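Mn transporter subunit (Synechocystis sp. PCC 6803, PDB 3UJP) binds manganese and probably serves as the periplasmic solute-binding subunit that delivers the metal to an ABC-type manganese transporter. Local coordinates at residues A[74-79]-A[98-102]; A[267-271]-A[290-295]. One frame throughout, in Å; residues are numbered along the deposited sequence.

Contact 1 of 2, residues A[74-79]-A[98-102]; sequences DIVKAQ and FLGNV
Apolar packing joins residues 74-79 to 98-102, between the helices that precede and follow strand 83-86 of the N-terminal parallel sheet. Residues 74-79 belong to helix 72-80. The second segment finishes helix 95-100 and then opens up: Val102 is extended (phi/psi -128/143°), after a turn in which Val102 N donates to Leu99 O at 3.0 Å. The backbones converge along the chain, from 7.0 Å between the CA atoms of Ile75 and Phe98 to 5.0 Å between those of Gln79 and Val102. Phe98, with chi1 t and chi2 86°, reaches across the gap. Its CE2 lies 3.3 Å from Ala78 CB and its CD1 3.7 Å from Ile75 CD1, while Asp74 O approaches the ring edge, 3.3 Å from Phe98 CZ. Ala78 points toward the partner and also meets Val102, CB to CG1 at 3.8 Å. Trp94 packs edge-to-face with the Phe98 ring. Asp74 turns its carboxylate elsewhere: OD1 is hydrogen-bonded to Tyr68 OH, and OD2 forms a salt bridge with Lys77 NZ at 3.6 Å. The pairing is a worked example of small against large: the short Ala78 side chain leaves space for a phenylalanine ring. With no hydrogen bond identified between the segments, the fit rests chiefly on apolar shape, and the Asp74 carboxylate is met by Tyr68 before the helix and by Lys77 within it.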
ATOM      1  N   ASP A  74     -16.643   0.067  -8.731  1.00 94.04           N
ATOM      2  CA  ASP A  74     -16.847  -0.975  -7.742  1.00 95.23           C
ATOM      3  C   ASP A  74     -16.845  -2.329  -8.440  1.00 92.46           C
ATOM      4  O   ASP A  74     -16.126  -3.238  -8.023  1.00 88.64           O
ATOM      5  CB  ASP A  74     -18.158  -0.766  -6.968  1.00 90.46           C
ATOM      6  CG  ASP A  74     -18.113   0.440  -6.039  1.00 90.38           C
ATOM      7  OD1 ASP A  74     -19.059   0.585  -5.244  1.00 89.47           O
ATOM      8  OD2 ASP A  74     -17.147   1.237  -6.088  1.00 91.19           O
ATOM      9  N   ILE A  75     -17.636  -2.456  -9.511  1.00 93.49           N
ATOM     10  CA  ILE A  75     -17.752  -3.739 -10.209  1.00 96.03           C
ATOM     11  C   ILE A  75     -16.456  -4.093 -10.910  1.00 94.94           C
ATOM     12  O   ILE A  75     -16.076  -5.270 -10.969  1.00 93.50           O
ATOM     13  CB  ILE A  75     -18.893  -3.786 -11.238  1.00 89.43           C
ATOM     14  CG1 ILE A  75     -20.198  -3.281 -10.629  1.00 89.91           C
ATOM     15  CG2 ILE A  75     -19.095  -5.212 -11.702  1.00 89.67           C
ATOM     16  CD1 ILE A  75     -21.237  -4.372 -10.436  1.00 90.53           C
ATOM     17  N   VAL A  76     -15.782  -3.079 -11.442  1.00 90.91           N
ATOM     18  CA  VAL A  76     -14.482  -3.302 -12.065  1.00 96.17           C
ATOM     19  C   VAL A  76     -13.533  -3.938 -11.047  1.00 97.09           C
ATOM     20  O   VAL A  76     -12.951  -4.995 -11.319  1.00 95.19           O
ATOM     21  CB  VAL A  76     -13.879  -2.007 -12.731  1.00 95.24           C
ATOM     22  CG1 VAL A  76     -13.163  -1.116 -11.715  1.00 88.82           C
ATOM     23  CG2 VAL A  76     -12.920  -2.383 -13.841  1.00 90.96           C
ATOM     24  N   LYS A  77     -13.410  -3.311  -9.871  1.00 96.15           N
ATOM     25  CA  LYS A  77     -12.538  -3.816  -8.809  1.00 89.29           C
ATOM     26  C   LYS A  77     -12.838  -5.267  -8.566  1.00 86.10           C
ATOM     27  O   LYS A  77     -12.021  -6.114  -8.851  1.00 95.04           O
ATOM     28  CB  LYS A  77     -12.694  -3.025  -7.512  1.00 87.02           C
ATOM     29  CG  LYS A  77     -11.965  -1.676  -7.522  1.00 93.74           C
ATOM     30  CD  LYS A  77     -12.186  -0.881  -6.222  1.00102.51           C
ATOM     31  CE  LYS A  77     -13.623  -0.339  -6.122  1.00106.01           C
ATOM     32  NZ  LYS A  77     -13.949   0.349  -4.821  1.00 97.74           N
ATOM     33  N   ALA A  78     -14.031  -5.549  -8.078  1.00 84.76           N
ATOM     34  CA  ALA A  78     -14.466  -6.924  -7.825  1.00 91.56           C
ATOM     35  C   ALA A  78     -13.939  -8.021  -8.777  1.00 96.56           C
ATOM     36  O   ALA A  78     -13.445  -9.059  -8.316  1.00 96.63           O
ATOM     37  CB  ALA A  78     -15.987  -6.983  -7.745  1.00 94.34           C
ATOM     38  N   GLN A  79     -14.066  -7.823 -10.088  1.00 99.78           N
ATOM     39  CA  GLN A  79     -13.645  -8.857 -11.041  1.00104.13           C
ATOM     40  C   GLN A  79     -12.123  -9.050 -11.085  1.00103.49           C
ATOM     41  O   GLN A  79     -11.629 -10.089 -11.547  1.00100.08           O
ATOM     42  CB  GLN A  79     -14.209  -8.569 -12.431  1.00 99.61           C
ATOM     43  CG  GLN A  79     -14.459  -7.092 -12.701  1.00 99.04           C
ATOM     44  CD  GLN A  79     -15.411  -6.873 -13.861  1.00107.43           C
ATOM     45  OE1 GLN A  79     -15.330  -5.867 -14.577  1.00101.26           O
ATOM     46  NE2 GLN A  79     -16.327  -7.817 -14.054  1.00106.06           N
ATOM     47  N   PHE A  98     -24.300  -7.830  -7.020  1.00 90.26           N
ATOM     48  CA  PHE A  98     -22.947  -7.372  -7.319  1.00 88.46           C
ATOM     49  C   PHE A  98     -22.072  -8.578  -7.605  1.00 93.38           C
ATOM     50  O   PHE A  98     -21.281  -8.594  -8.538  1.00 96.30           O
ATOM     51  CB  PHE A  98     -22.406  -6.637  -6.092  1.00 81.73           C
ATOM     52  CG  PHE A  98     -21.013  -6.106  -6.254  1.00 81.73           C
ATOM     53  CD1 PHE A  98     -20.793  -4.864  -6.833  1.00 81.92           C
ATOM     54  CD2 PHE A  98     -19.924  -6.824  -5.786  1.00 79.25           C
ATOM     55  CE1 PHE A  98     -19.501  -4.355  -6.975  1.00 83.84           C
ATOM     56  CE2 PHE A  98     -18.627  -6.322  -5.923  1.00 81.46           C
ATOM     57  CZ  PHE A  98     -18.415  -5.089  -6.528  1.00 80.45           C
ATOM     58  N   LEU A  99     -22.241  -9.598  -6.777  1.00 90.30           N
ATOM     59  CA  LEU A  99     -21.479 -10.824  -6.881  1.00 86.16           C
ATOM     60  C   LEU A  99     -21.759 -11.482  -8.218  1.00 90.90           C
ATOM     61  O   LEU A  99     -20.843 -11.805  -8.966  1.00 91.17           O
ATOM     62  CB  LEU A  99     -21.882 -11.766  -5.751  1.00 81.87           C
ATOM     63  CG  LEU A  99     -20.980 -12.975  -5.578  1.00 84.19           C
ATOM     64  CD1 LEU A  99     -19.539 -12.509  -5.406  1.00 74.37           C
ATOM     65  CD2 LEU A  99     -21.451 -13.859  -4.414  1.00 86.54           C
ATOM     66  N   GLY A 100     -23.037 -11.672  -8.511  1.00 99.27           N
ATOM     67  CA  GLY A 100     -23.439 -12.362  -9.721  1.00102.91           C
ATOM     68  C   GLY A 100     -22.782 -11.897 -11.011  1.00100.51           C
ATOM     69  O   GLY A 100     -22.779 -12.633 -12.001  1.00105.19           O
ATOM     70  N   ASN A 101     -22.216 -10.702 -10.994  1.00 93.02           N
ATOM     71  CA  ASN A 101     -21.639 -10.154 -12.206  1.00 94.84           C
ATOM     72  C   ASN A 101     -20.136 -10.099 -12.261  1.00 95.04           C
ATOM     73  O   ASN A 101     -19.577  -9.298 -12.977  1.00 95.68           O
ATOM     74  CB  ASN A 101     -22.278  -8.840 -12.643  1.00 97.48           C
ATOM     75  CG  ASN A 101     -22.082  -7.741 -11.669  1.00 98.83           C
ATOM     76  OD1 ASN A 101     -22.721  -7.706 -10.633  1.00 98.20           O
ATOM     77  ND2 ASN A 101     -21.215  -6.810 -12.001  1.00 94.18           N
ATOM     78  N   VAL A 102     -19.496 -10.979 -11.513  1.00102.43           N
ATOM     79  CA  VAL A 102     -18.059 -11.146 -11.559  1.00104.14           C
ATOM     80  C   VAL A 102     -17.788 -12.609 -11.779  1.00109.06           C
ATOM     81  O   VAL A 102     -18.496 -13.442 -11.249  1.00108.31           O
ATOM     82  CB  VAL A 102     -17.449 -10.794 -10.251  1.00 97.95           C
ATOM     83  CG1 VAL A 102     -17.999  -9.485  -9.775  1.00 97.18           C
ATOM     84  CG2 VAL A 102     -17.771 -11.873  -9.277  1.00 96.73           C
TER

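Contact 2 of 2, residues A[267-271]-A[290-295]; sequences GNLYV and YDARVI
How a strand end can be fitted to a helix is illustrated by residues 267-271 and 290-295, where strand 264-269 ends against helix 284-296. The short axes pass 9.0 Å apart with N-to-C directions at 138°, and the closest CA pair, Leu269 with Asp291, is 5.6 Å apart. Leu269 (chi1 m, chi2 t) is the main bump: its CD2 enters the hollow between Val294 and Ile295, 3.6 Å from Val294 CG2 and 4.0 Å from Ile295 CG1. On the preceding turn of the helix, Tyr290 projects toward the strand and sets its CE2 3.9 Å from Tyr270 CE1. The two rings meet obliquely, centroids 5.8 Å apart and planes at 75°, with Asn268 O near the edge of Tyr290, 3.9 Å from CE2. Asp291 reaches the backbone where the strand has ended: Tyr270 N donates to Asp291 OD2 at 2.9 Å, nearly straight at 171°. Residues 267-271 lead straight into Asp272, a manganese ligand, so the joint probably steadies the approach to the metal. Around it, Phe244 of the adjoining strand 242-246 and Leu193 of strand 192-195 touch both Leu269 and Ile295, and Leu183 of helix 158-183 packs on Ile295.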
ATOM      1  N   GLY A 267     -23.492  11.961  21.051  1.00 84.74           N
ATOM      2  CA  GLY A 267     -23.305  12.094  19.615  1.00 89.74           C
ATOM      3  C   GLY A 267     -23.672  10.855  18.808  1.00 82.63           C
ATOM      4  O   GLY A 267     -24.791  10.336  18.900  1.00 82.29           O
ATOM      5  N   ASN A 268     -22.711  10.385  18.019  1.00 71.75           N
ATOM      6  CA  ASN A 268     -22.898   9.210  17.201  1.00 71.78           C
ATOM      7  C   ASN A 268     -22.087   8.055  17.757  1.00 74.15           C
ATOM      8  O   ASN A 268     -20.962   8.255  18.204  1.00 78.65           O
ATOM      9  CB  ASN A 268     -22.451   9.499  15.772  1.00 73.18           C
ATOM     10  CG  ASN A 268     -23.503  10.224  14.956  1.00 75.45           C
ATOM     11  OD1 ASN A 268     -24.662  10.335  15.362  1.00 80.72           O
ATOM     12  ND2 ASN A 268     -23.102  10.708  13.778  1.00 69.63           N
ATOM     13  N   LEU A 269     -22.672   6.862  17.740  1.00 70.49           N
ATOM     14  CA  LEU A 269     -21.957   5.634  18.011  1.00 67.62           C
ATOM     15  C   LEU A 269     -21.537   5.164  16.644  1.00 66.58           C
ATOM     16  O   LEU A 269     -22.036   5.670  15.663  1.00 72.68           O
ATOM     17  CB  LEU A 269     -22.889   4.615  18.649  1.00 69.04           C
ATOM     18  CG  LEU A 269     -23.462   5.113  19.976  1.00 72.71           C
ATOM     19  CD1 LEU A 269     -24.476   4.143  20.588  1.00 67.40           C
ATOM     20  CD2 LEU A 269     -22.313   5.359  20.930  1.00 74.13           C
ATOM     21  N   TYR A 270     -20.637   4.202  16.552  1.00 65.21           N
ATOM     22  CA  TYR A 270     -20.166   3.784  15.255  1.00 61.50           C
ATOM     23  C   TYR A 270     -20.372   2.290  15.054  1.00 63.16           C
ATOM     24  O   TYR A 270     -19.800   1.519  15.792  1.00 70.81           O
ATOM     25  CB  TYR A 270     -18.700   4.148  15.130  1.00 60.63           C
ATOM     26  CG  TYR A 270     -18.453   5.643  14.949  1.00 65.10           C
ATOM     27  CD1 TYR A 270     -18.539   6.530  16.025  1.00 66.17           C
ATOM     28  CD2 TYR A 270     -18.136   6.174  13.691  1.00 71.04           C
ATOM     29  CE1 TYR A 270     -18.306   7.898  15.852  1.00 63.75           C
ATOM     30  CE2 TYR A 270     -17.907   7.545  13.508  1.00 67.78           C
ATOM     31  CZ  TYR A 270     -17.991   8.399  14.589  1.00 67.59           C
ATOM     32  OH  TYR A 270     -17.757   9.755  14.402  1.00 72.75           O
ATOM     33  N   VAL A 271     -21.179   1.866  14.074  1.00 65.96           N
ATOM     34  CA  VAL A 271     -21.362   0.430  13.825  1.00 60.15           C
ATOM     35  C   VAL A 271     -21.009  -0.048  12.436  1.00 62.41           C
ATOM     36  O   VAL A 271     -20.264  -1.016  12.267  1.00 61.12           O
ATOM     37  CB  VAL A 271     -22.789  -0.058  14.027  1.00 58.50           C
ATOM     38  CG1 VAL A 271     -22.797  -1.122  15.076  1.00 63.61           C
ATOM     39  CG2 VAL A 271     -23.734   1.079  14.347  1.00 65.75           C
ATOM     40  N   TYR A 290     -14.222   3.071  21.920  1.00 72.52           N
ATOM     41  CA  TYR A 290     -15.004   4.308  21.845  1.00 78.18           C
ATOM     42  C   TYR A 290     -16.468   4.082  22.208  1.00 80.74           C
ATOM     43  O   TYR A 290     -17.001   4.727  23.104  1.00 85.01           O
ATOM     44  CB  TYR A 290     -14.936   4.926  20.435  1.00 73.19           C
ATOM     45  CG  TYR A 290     -15.585   6.300  20.318  1.00 73.33           C
ATOM     46  CD1 TYR A 290     -14.947   7.435  20.812  1.00 77.68           C
ATOM     47  CD2 TYR A 290     -16.821   6.464  19.714  1.00 75.79           C
ATOM     48  CE1 TYR A 290     -15.519   8.689  20.711  1.00 75.71           C
ATOM     49  CE2 TYR A 290     -17.399   7.721  19.601  1.00 78.65           C
ATOM     50  CZ  TYR A 290     -16.746   8.830  20.110  1.00 75.54           C
ATOM     51  OH  TYR A 290     -17.323  10.079  20.008  1.00 83.64           O
ATOM     52  N   ASP A 291     -17.107   3.166  21.488  1.00 81.50           N
ATOM     53  CA  ASP A 291     -18.545   2.938  21.579  1.00 78.83           C
ATOM     54  C   ASP A 291     -19.030   2.743  23.009  1.00 84.32           C
ATOM     55  O   ASP A 291     -20.093   3.244  23.395  1.00 89.01           O
ATOM     56  CB  ASP A 291     -18.907   1.698  20.773  1.00 71.88           C
ATOM     57  CG  ASP A 291     -19.509   2.031  19.433  1.00 70.95           C
ATOM     58  OD1 ASP A 291     -19.980   1.080  18.786  1.00 73.60           O
ATOM     59  OD2 ASP A 291     -19.517   3.219  19.036  1.00 69.61           O
ATOM     60  N   ALA A 292     -18.260   1.990  23.784  1.00 77.51           N
ATOM     61  CA  ALA A 292     -18.642   1.660  25.142  1.00 81.86           C
ATOM     62  C   ALA A 292     -18.299   2.814  26.075  1.00 84.80           C
ATOM     63  O   ALA A 292     -19.093   3.186  26.939  1.00 85.77           O
ATOM     64  CB  ALA A 292     -17.952   0.365  25.591  1.00 76.33           C
ATOM     65  N   ARG A 293     -17.120   3.395  25.908  1.00 81.11           N
ATOM     66  CA  ARG A 293     -16.788   4.533  26.739  1.00 82.23           C
ATOM     67  C   ARG A 293     -17.900   5.584  26.662  1.00 81.12           C
ATOM     68  O   ARG A 293     -18.473   5.924  27.681  1.00 90.14           O
ATOM     69  CB  ARG A 293     -15.402   5.091  26.417  1.00 82.91           C
ATOM     70  CG  ARG A 293     -14.321   4.668  27.430  1.00 91.32           C
ATOM     71  CD  ARG A 293     -12.914   4.630  26.820  1.00 94.56           C
ATOM     72  NE  ARG A 293     -12.689   5.756  25.918  1.00 92.64           N
ATOM     73  CZ  ARG A 293     -11.951   5.710  24.811  1.00 95.81           C
ATOM     74  NH1 ARG A 293     -11.826   6.794  24.060  1.00 95.07           N
ATOM     75  NH2 ARG A 293     -11.340   4.585  24.446  1.00 95.43           N
ATOM     76  N   VAL A 294     -18.261   6.056  25.471  1.00 80.51           N
ATOM     77  CA  VAL A 294     -19.209   7.183  25.393  1.00 83.80           C
ATOM     78  C   VAL A 294     -20.638   6.801  25.782  1.00 86.23           C
ATOM     79  O   VAL A 294     -21.478   7.672  26.040  1.00 86.07           O
ATOM     80  CB  VAL A 294     -19.189   7.930  24.035  1.00 81.38           C
ATOM     81  CG1 VAL A 294     -17.759   8.114  23.562  1.00 84.50           C
ATOM     82  CG2 VAL A 294     -19.993   7.196  22.994  1.00 82.26           C
ATOM     83  N   ILE A 295     -20.900   5.497  25.827  1.00 84.50           N
ATOM     84  CA  ILE A 295     -22.169   4.975  26.334  1.00 80.59           C
ATOM     85  C   ILE A 295     -22.162   5.035  27.851  1.00 84.12           C
ATOM     86  O   ILE A 295     -23.042   5.643  28.467  1.00 89.08           O
ATOM     87  CB  ILE A 295     -22.392   3.523  25.905  1.00 80.36           C
ATOM     88  CG1 ILE A 295     -22.879   3.453  24.457  1.00 81.51           C
ATOM     89  CG2 ILE A 295     -23.418   2.874  26.790  1.00 84.96           C
ATOM     90  CD1 ILE A 295     -23.130   2.039  23.965  1.00 80.01           C
TER

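How the contacts relate
Read from the N terminus, the two contacts come in series, each closing its own loop over 18 intervening residues. Contact 1 closes first: the chain leaves helix 72-80, passes through strand 83-86 and returns on helix 95-100, so the helices before and after that strand of the four-stranded parallel sheet come together. After strand 107-109 and helix 136-153, the long helix 158-183 leads to the second half. Contact 2 then brings helix 284-296 back over strand 264-269, without an intervening strand. Their loops neither nest nor cross. The centres lie 33 Å apart, on opposite sides of the chain's centre, consistent with the two-lobed architecture of metal-binding proteins of this family.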